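Local atomic coordinates of split-Soret cytochrome c (Desulfovibrio desulfuricans, PDB entry 1H21), a protein that carries two c-type hemes per subunit, shared across a homodimer, together with an iron-sulfur cluster, and may take part in electron transport during sulfate reduction. Residues 17-21 with 97-101. Sequence-based numbering, arbitrary orientation.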
ATOM      1  N   PHE A  17     -13.049   4.448  14.246  1.00 38.79           N
ATOM      2  CA  PHE A  17     -13.754   5.345  13.316  1.00 37.67           C
ATOM      3  C   PHE A  17     -14.531   6.427  14.077  1.00 40.23           C
ATOM      4  O   PHE A  17     -15.516   6.956  13.581  1.00 42.53           O
ATOM      5  CB  PHE A  17     -14.706   4.538  12.411  1.00 36.00           C
ATOM      6  CG  PHE A  17     -14.138   3.200  11.956  1.00 36.21           C
ATOM      7  CD1 PHE A  17     -14.866   2.026  12.120  1.00 29.98           C
ATOM      8  CD2 PHE A  17     -12.855   3.106  11.426  1.00 32.96           C
ATOM      9  CE1 PHE A  17     -14.323   0.776  11.771  1.00 29.00           C
ATOM     10  CE2 PHE A  17     -12.319   1.859  11.082  1.00 32.80           C
ATOM     11  CZ  PHE A  17     -13.063   0.694  11.261  1.00 22.63           C
ATOM     12  N   GLY A  18     -14.047   6.785  15.260  1.00 39.48           N
ATOM     13  CA  GLY A  18     -14.731   7.774  16.066  1.00 39.06           C
ATOM     14  C   GLY A  18     -14.351   9.239  15.906  1.00 39.92           C
ATOM     15  O   GLY A  18     -14.787  10.065  16.695  1.00 41.53           O
ATOM     16  N   TRP A  19     -13.508   9.574  14.942  1.00 39.10           N
ATOM     17  CA  TRP A  19     -13.143  10.967  14.738  1.00 36.32           C
ATOM     18  C   TRP A  19     -14.308  11.685  14.023  1.00 40.04           C
ATOM     19  O   TRP A  19     -15.098  11.043  13.301  1.00 37.83           O
ATOM     20  CB  TRP A  19     -11.877  11.047  13.887  1.00 35.33           C
ATOM     21  CG  TRP A  19     -10.602  10.657  14.600  1.00 32.84           C
ATOM     22  CD1 TRP A  19     -10.493  10.020  15.812  1.00 32.55           C
ATOM     23  CD2 TRP A  19      -9.257  10.999  14.203  1.00 26.94           C
ATOM     24  NE1 TRP A  19      -9.166   9.975  16.204  1.00 33.89           N
ATOM     25  CE2 TRP A  19      -8.392  10.570  15.239  1.00 29.05           C
ATOM     26  CE3 TRP A  19      -8.706  11.639  13.085  1.00 21.72           C
ATOM     27  CZ2 TRP A  19      -7.001  10.767  15.188  1.00 29.76           C
ATOM     28  CZ3 TRP A  19      -7.319  11.833  13.035  1.00 26.74           C
ATOM     29  CH2 TRP A  19      -6.487  11.401  14.082  1.00 27.20           C
ATOM     30  N   LYS A  20     -14.416  13.000  14.223  1.00 41.68           N
ATOM     31  CA  LYS A  20     -15.462  13.804  13.585  1.00 42.44           C
ATOM     32  C   LYS A  20     -14.966  14.354  12.245  1.00 38.91           C
ATOM     33  O   LYS A  20     -13.964  15.069  12.186  1.00 37.86           O
ATOM     34  CB  LYS A  20     -15.917  14.947  14.516  1.00 48.61           C
ATOM     35  CG  LYS A  20     -16.818  16.016  13.865  1.00 53.00           C
ATOM     36  CD  LYS A  20     -17.808  16.622  14.865  1.00 57.62           C
ATOM     37  CE  LYS A  20     -18.873  15.584  15.237  1.00 61.64           C
ATOM     38  NZ  LYS A  20     -20.043  16.122  16.005  1.00 62.68           N
ATOM     39  N   PRO A  21     -15.611  13.956  11.141  1.00 39.94           N
ATOM     40  CA  PRO A  21     -15.161  14.471   9.843  1.00 42.52           C
ATOM     41  C   PRO A  21     -15.508  15.956   9.716  1.00 44.29           C
ATOM     42  O   PRO A  21     -16.433  16.435  10.368  1.00 48.52           O
ATOM     43  CB  PRO A  21     -15.941  13.611   8.849  1.00 41.51           C
ATOM     44  CG  PRO A  21     -17.204  13.274   9.609  1.00 39.10           C
ATOM     45  CD  PRO A  21     -16.692  12.967  10.982  1.00 40.47           C
ATOM     46  N   SER A  97     -10.474   5.933   6.837  1.00 28.43           N
ATOM     47  CA  SER A  97     -10.624   4.967   7.905  1.00 29.14           C
ATOM     48  C   SER A  97     -10.540   5.549   9.301  1.00 30.76           C
ATOM     49  O   SER A  97     -10.735   4.833  10.289  1.00 30.30           O
ATOM     50  CB  SER A  97      -9.711   3.770   7.704  1.00 31.73           C
ATOM     51  OG  SER A  97     -10.202   2.990   6.610  1.00 26.03           O
ATOM     52  N   LEU A  98     -10.307   6.863   9.368  1.00 28.45           N
ATOM     53  CA  LEU A  98     -10.269   7.577  10.638  1.00 28.68           C
ATOM     54  C   LEU A  98     -11.693   7.970  11.051  1.00 31.14           C
ATOM     55  O   LEU A  98     -11.978   8.218  12.237  1.00 29.04           O
ATOM     56  CB  LEU A  98      -9.435   8.839  10.502  1.00 22.63           C
ATOM     57  CG  LEU A  98      -7.955   8.548  10.290  1.00 27.54           C
ATOM     58  CD1 LEU A  98      -7.229   9.852  10.024  1.00 25.05           C
ATOM     59  CD2 LEU A  98      -7.352   7.813  11.514  1.00 22.42           C
ATOM     60  N   PHE A  99     -12.586   7.971  10.064  1.00 30.24           N
ATOM     61  CA  PHE A  99     -13.960   8.362  10.270  1.00 31.95           C
ATOM     62  C   PHE A  99     -15.005   7.273   9.994  1.00 37.01           C
ATOM     63  O   PHE A  99     -16.006   7.171  10.720  1.00 39.05           O
ATOM     64  CB  PHE A  99     -14.259   9.595   9.416  1.00 29.07           C
ATOM     65  CG  PHE A  99     -13.164  10.626   9.431  1.00 30.35           C
ATOM     66  CD1 PHE A  99     -12.288  10.739   8.354  1.00 29.56           C
ATOM     67  CD2 PHE A  99     -12.986  11.464  10.529  1.00 30.57           C
ATOM     68  CE1 PHE A  99     -11.235  11.677   8.369  1.00 29.97           C
ATOM     69  CE2 PHE A  99     -11.942  12.403  10.560  1.00 32.75           C
ATOM     70  CZ  PHE A  99     -11.062  12.509   9.472  1.00 30.63           C
ATOM     71  N   TRP A 100     -14.778   6.452   8.970  1.00 35.41           N
ATOM     72  CA  TRP A 100     -15.748   5.416   8.615  1.00 34.19           C
ATOM     73  C   TRP A 100     -15.163   4.015   8.558  1.00 32.81           C
ATOM     74  O   TRP A 100     -13.969   3.840   8.395  1.00 38.09           O
ATOM     75  CB  TRP A 100     -16.375   5.739   7.258  1.00 35.13           C
ATOM     76  CG  TRP A 100     -17.029   7.063   7.219  1.00 39.50           C
ATOM     77  CD1 TRP A 100     -18.277   7.360   7.677  1.00 41.79           C
ATOM     78  CD2 TRP A 100     -16.466   8.304   6.743  1.00 41.45           C
ATOM     79  NE1 TRP A 100     -18.525   8.702   7.534  1.00 43.08           N
ATOM     80  CE2 TRP A 100     -17.436   9.312   6.965  1.00 42.20           C
ATOM     81  CE3 TRP A 100     -15.239   8.663   6.168  1.00 40.96           C
ATOM     82  CZ2 TRP A 100     -17.221  10.670   6.627  1.00 35.10           C
ATOM     83  CZ3 TRP A 100     -15.018  10.012   5.832  1.00 39.21           C
ATOM     84  CH2 TRP A 100     -16.013  10.999   6.069  1.00 37.24           C
ATOM     85  N   GLY A 101     -16.020   3.014   8.654  1.00 32.10           N
ATOM     86  CA  GLY A 101     -15.545   1.651   8.591  1.00 32.58           C
ATOM     87  C   GLY A 101     -15.635   1.036   7.208  1.00 34.26           C
ATOM     88  O   GLY A 101     -16.219   1.598   6.281  1.00 36.92           O
TER
HETATM   89  O   HOH W   1     -10.445   4.420  13.231  1.00 29.99           O
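Phe17 and Phe99 bring their backbones closest, CA to CA 4.3 Å, where the irregular chain of 17-21 passes the C-terminal end of helix 87-99 and the turn beyond it. Direct polar pairing is sparse: Trp19 N gives one weak hydrogen bond to Leu98 O, 3.4 Å long with an angle of 150° at the hydrogen, and Phe17 CA sends a CH...O contact to the same oxygen. A water bridges the segments, accepting from Phe17 N and donating to Ser97 O, so the loop's N-H groups reach Leu98 O directly and Ser97 O through the water. The Phe17 ring lies against the turn, with Gly101 CA over one face, 3.6 Å from the ring centroid in a CH-pi contact, and Trp100 O above the rim of that face; Ser97 O sits at the ring edge, in its plane. With chi1 at -73°, Trp19 holds CG anti to its carbonyl carbon, and the indole runs alongside Leu98 in the same direction, CZ3 meeting Leu98 CD1 at 3.6 Å. Trp19 CB meanwhile rests on Phe99 CD2 at 3.6 Å. Pro21 packs against two aromatics: its CB lies over one face of the Phe99 ring and also approaches Trp100 CH2 at 3.8 Å. Helix 44-60 packs on Trp19 and Leu98 through Val53, on Leu98 also through Phe49, and on Phe99 through Met56, while Met71 and Pro68 of the second subunit touch Leu98 and Trp19. Far from the heme and cluster sites, the contact illustrates how an N-terminal segment without regular structure can cover a helix terminus in an all-helical fold, joining through aromatic and proline packing the loop before helix 26-38 to the turn between helices 87-99 and 102-118.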